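PDB 2V1O: cytosolic ACYL coenzyme A thioester hydrolase from Mus musculus, which hydrolyses fatty acyl-CoAs, palmitoyl-CoA above all, to free fatty acids and coenzyme A, and is represented here by its N-terminal hotdog domain. Local coordinates for residues T35-S40 with L120-I125; N42-V47 with P110-N115. One frame throughout, in Å; residues are numbered along the deposited sequence.

Contact 1 of 2, residues T35-S40 with L120-I125; sequences TRHCNS and LEVPPI
His-37 and Val-122 meet where the last turn of helix 19-38 faces an irregular run of chain, the imidazole lying with its edge against the valine. The CG1 methyl of Val-122 meets that edge near the plane of the ring, and the two side chains cross at about a right angle. CG of His-37 is anti to the backbone N (chi1 180°), and the end of the side chain comes near residues 122-125; the ring is probably turned over in the model, so its nitrogens and carbons cannot be told apart with confidence, though its plane stays the same. Next along the helix, Cys-38 SG lies 4.0 Å from Val-122 CG2, a small apolar group suited to a buried site. The Pro-123 ring packs over His-37 O and Ser-40, its CG 3.5 Å from His-37 O and 3.9 Å from Ser-40 OG. His-37 O accepts from Ser-40 N and from Ser-40 OG, the latter at 2.7 Å. A water gives one hydrogen to Cys-38 O and the other to Glu-121 O, bridging the backbones. Behind this layer, Asn-39 ND2 donates to Thr-35 O at 2.9 Å from above the carbonyl plane, on the opposite face from Asn-39 N. Val-122 also packs on Thr-77 and Pro-110, so the loop before helix 130-146 lies against both the end of helix 19-38 and strands 67-77 and 98-112.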
loop_
_atom_site.group_PDB
_atom_site.type_symbol
_atom_site.label_atom_id
_atom_site.label_comp_id
_atom_site.label_asym_id
_atom_site.label_seq_id
_atom_site.Cartn_x
_atom_site.Cartn_y
_atom_site.Cartn_z
ATOM N N THR A 35 15.435 -18.172 4.022
ATOM C CA THR A 35 14.951 -18.356 5.399
ATOM C C THR A 35 14.480 -19.797 5.635
ATOM O O THR A 35 14.869 -20.419 6.622
ATOM C CB THR A 35 13.844 -17.341 5.757
ATOM O OG1 THR A 35 14.398 -16.016 5.746
ATOM C CG2 THR A 35 13.250 -17.637 7.134
ATOM N N ARG A 36 13.667 -20.337 4.721
ATOM C CA ARG A 36 13.207 -21.722 4.840
ATOM C C ARG A 36 14.400 -22.674 4.938
ATOM O O ARG A 36 14.474 -23.530 5.833
ATOM C CB ARG A 36 12.337 -22.110 3.639
ATOM C CG ARG A 36 11.729 -23.511 3.781
ATOM C CD ARG A 36 11.244 -24.062 2.457
ATOM N NE ARG A 36 10.080 -23.354 1.933
ATOM C CZ ARG A 36 10.097 -22.514 0.896
ATOM N NH1 ARG A 36 11.232 -22.249 0.260
ATOM N NH2 ARG A 36 8.969 -21.931 0.498
ATOM N N HIS A 37 15.355 -22.501 4.030
ATOM C CA HIS A 37 16.523 -23.350 4.041
ATOM C C HIS A 37 17.337 -23.258 5.329
ATOM O O HIS A 37 17.790 -24.278 5.859
ATOM C CB HIS A 37 17.437 -23.081 2.861
ATOM C CG HIS A 37 18.639 -23.956 2.882
ATOM N ND1 HIS A 37 19.870 -23.515 3.320
ATOM C CD2 HIS A 37 18.771 -25.283 2.655
ATOM C CE1 HIS A 37 20.723 -24.523 3.299
ATOM N NE2 HIS A 37 20.083 -25.606 2.900
ATOM N N CYS A 38 17.535 -22.037 5.821
ATOM C CA CYS A 38 18.368 -21.830 7.008
ATOM C C CYS A 38 17.754 -22.373 8.307
ATOM O O CYS A 38 18.463 -22.570 9.306
ATOM C CB CYS A 38 18.764 -20.357 7.131
ATOM S SG CYS A 38 19.967 -19.889 5.871
ATOM N N ASN A 39 16.449 -22.632 8.269
ATOM C CA ASN A 39 15.733 -23.278 9.372
ATOM C C ASN A 39 15.396 -24.762 9.131
ATOM O O ASN A 39 14.744 -25.408 9.968
ATOM C CB ASN A 39 14.455 -22.492 9.681
ATOM C CG ASN A 39 14.749 -21.125 10.263
ATOM O OD1 ASN A 39 15.131 -21.000 11.430
ATOM N ND2 ASN A 39 14.576 -20.095 9.452
ATOM N N SER A 40 15.868 -25.300 8.007
ATOM C CA SER A 40 15.445 -26.623 7.520
ATOM C C SER A 40 15.989 -27.799 8.347
ATOM O O SER A 40 15.532 -28.938 8.200
ATOM C CB SER A 40 15.825 -26.797 6.047
ATOM O OG SER A 40 17.231 -26.966 5.902
ATOM N N LEU A 120 24.539 -17.304 11.787
ATOM C CA LEU A 120 24.422 -18.740 12.020
ATOM C C LEU A 120 25.009 -19.572 10.889
ATOM O O LEU A 120 25.188 -19.085 9.768
ATOM C CB LEU A 120 22.958 -19.128 12.245
ATOM C CG LEU A 120 22.235 -18.426 13.400
ATOM C CD1 LEU A 120 20.815 -18.900 13.452
ATOM C CD2 LEU A 120 22.942 -18.677 14.734
ATOM N N GLU A 121 25.319 -20.827 11.203
ATOM C CA GLU A 121 25.761 -21.791 10.206
ATOM C C GLU A 121 24.589 -22.215 9.319
ATOM O O GLU A 121 23.475 -22.468 9.802
ATOM C CB GLU A 121 26.404 -23.008 10.878
ATOM C CG GLU A 121 27.755 -22.693 11.523
ATOM C CD GLU A 121 28.382 -23.872 12.261
ATOM O OE1 GLU A 121 27.772 -24.965 12.312
ATOM O OE2 GLU A 121 29.495 -23.699 12.800
ATOM N N VAL A 122 24.853 -22.269 8.018
ATOM C CA VAL A 122 23.856 -22.652 7.018
ATOM C C VAL A 122 23.919 -24.176 6.798
ATOM O O VAL A 122 25.005 -24.726 6.637
ATOM C CB VAL A 122 24.123 -21.924 5.679
ATOM C CG1 VAL A 122 23.219 -22.450 4.576
ATOM C CG2 VAL A 122 23.921 -20.416 5.833
ATOM N N PRO A 123 22.755 -24.862 6.809
ATOM C CA PRO A 123 22.766 -26.290 6.454
ATOM C C PRO A 123 23.265 -26.512 5.013
ATOM O O PRO A 123 22.948 -25.729 4.130
ATOM C CB PRO A 123 21.291 -26.708 6.574
ATOM C CG PRO A 123 20.623 -25.635 7.368
ATOM C CD PRO A 123 21.406 -24.378 7.161
ATOM N N PRO A 124 24.096 -27.543 4.786
ATOM C CA PRO A 124 24.462 -27.847 3.397
ATOM C C PRO A 124 23.259 -28.222 2.518
ATOM O O PRO A 124 22.302 -28.825 3.005
ATOM C CB PRO A 124 25.429 -29.028 3.541
ATOM C CG PRO A 124 25.984 -28.883 4.928
ATOM C CD PRO A 124 24.802 -28.412 5.740
ATOM N N ILE A 125 23.298 -27.833 1.245
ATOM C CA ILE A 125 22.301 -28.286 0.266
ATOM C C ILE A 125 22.757 -29.542 -0.465
ATOM O O ILE A 125 23.943 -29.858 -0.489
ATOM C CB ILE A 125 21.946 -27.202 -0.792
ATOM C CG1 ILE A 125 23.201 -26.661 -1.498
ATOM C CG2 ILE A 125 21.111 -26.106 -0.164
ATOM C CD1 ILE A 125 22.916 -25.992 -2.852
HETATM O O HOH W 1 21.155 -21.330 8.985
#

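Contact 2 of 2, residues N42-V47 with P110-N115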
loop_
_atom_site.group_PDB
_atom_site.type_symbol
_atom_site.label_atom_id
_atom_site.label_comp_id
_atom_site.label_asym_id
_atom_site.label_seq_id
_atom_site.Cartn_x
_atom_site.Cartn_y
_atom_site.Cartn_z
ATOM N N ASN A 42 16.260 -27.376 11.752
ATOM C CA ASN A 42 15.822 -26.948 13.079
ATOM C C ASN A 42 16.966 -26.517 13.991
ATOM O O ASN A 42 17.014 -26.870 15.176
ATOM C CB ASN A 42 14.924 -28.006 13.741
ATOM C CG ASN A 42 13.610 -28.208 12.999
ATOM O OD1 ASN A 42 13.067 -27.276 12.386
ATOM N ND2 ASN A 42 13.092 -29.431 13.049
ATOM N N GLY A 43 17.886 -25.742 13.425
ATOM C CA GLY A 43 18.900 -25.053 14.213
ATOM C C GLY A 43 18.269 -23.859 14.912
ATOM O O GLY A 43 17.044 -23.717 14.939
ATOM N N GLU A 44 19.108 -22.998 15.481
ATOM C CA GLU A 44 18.638 -21.762 16.097
ATOM C C GLU A 44 17.746 -21.006 15.103
ATOM O O GLU A 44 18.122 -20.836 13.938
ATOM C CB GLU A 44 19.845 -20.916 16.520
ATOM C CG GLU A 44 19.507 -19.657 17.284
ATOM C CD GLU A 44 20.736 -19.020 17.929
ATOM O OE1 GLU A 44 21.758 -19.717 18.106
ATOM O OE2 GLU A 44 20.679 -17.816 18.259
ATOM N N ARG A 45 16.556 -20.598 15.553
ATOM C CA ARG A 45 15.596 -19.908 14.690
ATOM C C ARG A 45 16.202 -18.619 14.163
ATOM O O ARG A 45 16.816 -17.849 14.906
ATOM C CB ARG A 45 14.269 -19.628 15.409
ATOM C CG ARG A 45 13.531 -20.874 15.894
ATOM C CD ARG A 45 13.378 -21.938 14.816
ATOM N NE ARG A 45 12.339 -22.910 15.158
ATOM C CZ ARG A 45 12.265 -24.148 14.675
ATOM N NH1 ARG A 45 13.176 -24.596 13.823
ATOM N NH2 ARG A 45 11.273 -24.947 15.054
ATOM N N CYS A 46 16.046 -18.412 12.863
ATOM C CA CYS A 46 16.711 -17.306 12.199
ATOM C C CYS A 46 15.906 -16.769 11.032
ATOM O O CYS A 46 14.931 -17.396 10.576
ATOM C CB CYS A 46 18.088 -17.757 11.717
ATOM S SG CYS A 46 18.033 -19.086 10.503
ATOM N N VAL A 47 16.314 -15.591 10.564
ATOM C CA VAL A 47 15.786 -15.030 9.326
ATOM C C VAL A 47 16.966 -14.646 8.446
ATOM O O VAL A 47 17.956 -14.086 8.921
ATOM C CB VAL A 47 14.881 -13.810 9.583
ATOM C CG1 VAL A 47 14.469 -13.162 8.271
ATOM C CG2 VAL A 47 13.646 -14.233 10.363
ATOM N N PRO A 110 22.059 -15.934 7.377
ATOM C CA PRO A 110 21.059 -16.105 8.434
ATOM C C PRO A 110 21.458 -15.416 9.735
ATOM O O PRO A 110 22.583 -15.591 10.221
ATOM C CB PRO A 110 20.995 -17.626 8.630
ATOM C CG PRO A 110 22.350 -18.122 8.211
ATOM C CD PRO A 110 22.858 -17.159 7.155
ATOM N N LEU A 111 20.526 -14.641 10.281
ATOM C CA LEU A 111 20.723 -13.971 11.563
ATOM C C LEU A 111 19.729 -14.491 12.581
ATOM O O LEU A 111 18.531 -14.573 12.298
ATOM C CB LEU A 111 20.577 -12.456 11.412
ATOM C CG LEU A 111 21.503 -11.763 10.396
ATOM C CD1 LEU A 111 21.221 -10.266 10.350
ATOM C CD2 LEU A 111 22.967 -12.026 10.725
ATOM N N SER A 112 20.238 -14.849 13.758
ATOM C CA SER A 112 19.407 -15.330 14.858
ATOM C C SER A 112 18.292 -14.338 15.212
ATOM O O SER A 112 18.499 -13.118 15.219
ATOM C CB SER A 112 20.276 -15.610 16.086
ATOM O OG SER A 112 19.489 -16.013 17.192
ATOM N N LEU A 113 17.106 -14.869 15.480
ATOM C CA LEU A 113 16.000 -14.049 15.953
ATOM C C LEU A 113 16.187 -13.675 17.423
ATOM O O LEU A 113 15.817 -12.574 17.849
ATOM C CB LEU A 113 14.670 -14.776 15.741
ATOM C CG LEU A 113 14.186 -14.860 14.293
ATOM C CD1 LEU A 113 13.140 -15.958 14.139
ATOM C CD2 LEU A 113 13.632 -13.514 13.830
ATOM N N LYS A 114 16.767 -14.598 18.187
ATOM C CA LYS A 114 16.970 -14.429 19.627
ATOM C C LYS A 114 18.169 -13.528 19.923
ATOM O O LYS A 114 18.101 -12.627 20.772
ATOM C CB LYS A 114 17.163 -15.806 20.273
ATOM C CG LYS A 114 17.265 -15.828 21.801
ATOM C CD LYS A 114 16.733 -17.157 22.339
ATOM C CE LYS A 114 15.208 -17.254 22.160
ATOM N NZ LYS A 114 14.752 -18.639 21.823
ATOM N N ASN A 115 19.270 -13.782 19.223
ATOM C CA ASN A 115 20.532 -13.096 19.470
ATOM C C ASN A 115 20.830 -12.128 18.337
ATOM O O ASN A 115 21.193 -12.555 17.237
ATOM C CB ASN A 115 21.656 -14.126 19.617
ATOM C CG ASN A 115 21.428 -15.077 20.776
ATOM O OD1 ASN A 115 21.331 -14.654 21.931
ATOM N ND2 ASN A 115 21.358 -16.370 20.478
HETATM O O HOH W 2 16.526 -17.629 17.621
#
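Glu-44 reaches across to Ser-112 and Asn-115 with a single carboxylate oxygen. Its CG is anti to the backbone N (chi1 -175°) and the chain runs on extended, as a long acidic side chain can. Ser-112 OG donates to Glu-44 OE2 in a very short bond of 2.4 Å, whose exact length is doubtful; Asn-115 ND2 gives OE2 a second at 2.7 Å, on the syn side but 31° out of the carboxylate plane, with amide and carboxylate planes 78° apart. The other oxygen, OE1, is salt-bridged to Lys-118. While its O-H points to Glu-44 OE2, Ser-112 OG accepts from Asn-115 N at 3.0 Å, an ST motif that a serine hydroxyl can form while donating elsewhere; Lys-114 N adds a weak bond.

Arg-45 O takes Leu-113 N at 3.0 Å and a water that also accepts from Lys-114 N. In the hydrogen-bonded antiparallel pair Val-47 and Leu-111, each N bonds the other's O. The branched Val-47 puts CG2 3.5 Å from Leu-113 CD2, and Cys-46 SG packs 3.8 Å from Pro-110 CB. Arg-45 NH1 donates at 3.0 Å to Asn-42 OD1, which lies in the guanidinium plane.

Leu-111 touches bound coenzyme A. The pairing joins the start of strand 46-57, outermost in this chain's sheet, to the end of strand 98-112, with Cys-46 and Pro-110 against Cys-38 of helix 19-38, while Val-47 and Leu-113 meet a third subunit.

From the N terminus the chain runs through helix 19-38, whose last turn supplies the first half of contact 1, and within a few residues it enters strand 46-57 and contact 2. Strands 67-77, 82-91 and 98-112 follow; the end of the last closes contact 2, and the loop beyond it returns to the helix to close contact 1. Contact 2 is thus nested inside contact 1, their centres about 10 Å apart. They touch directly: Asn-39 ND2 lies 2.9 Å from Cys-46 O and Leu-120 N 3.0 Å from Pro-110 O, both probable hydrogen bonds. Together they tie helix 19-38, strands 46-57 and 98-112 and the loop leading to helix 130-146, beside the second subunit.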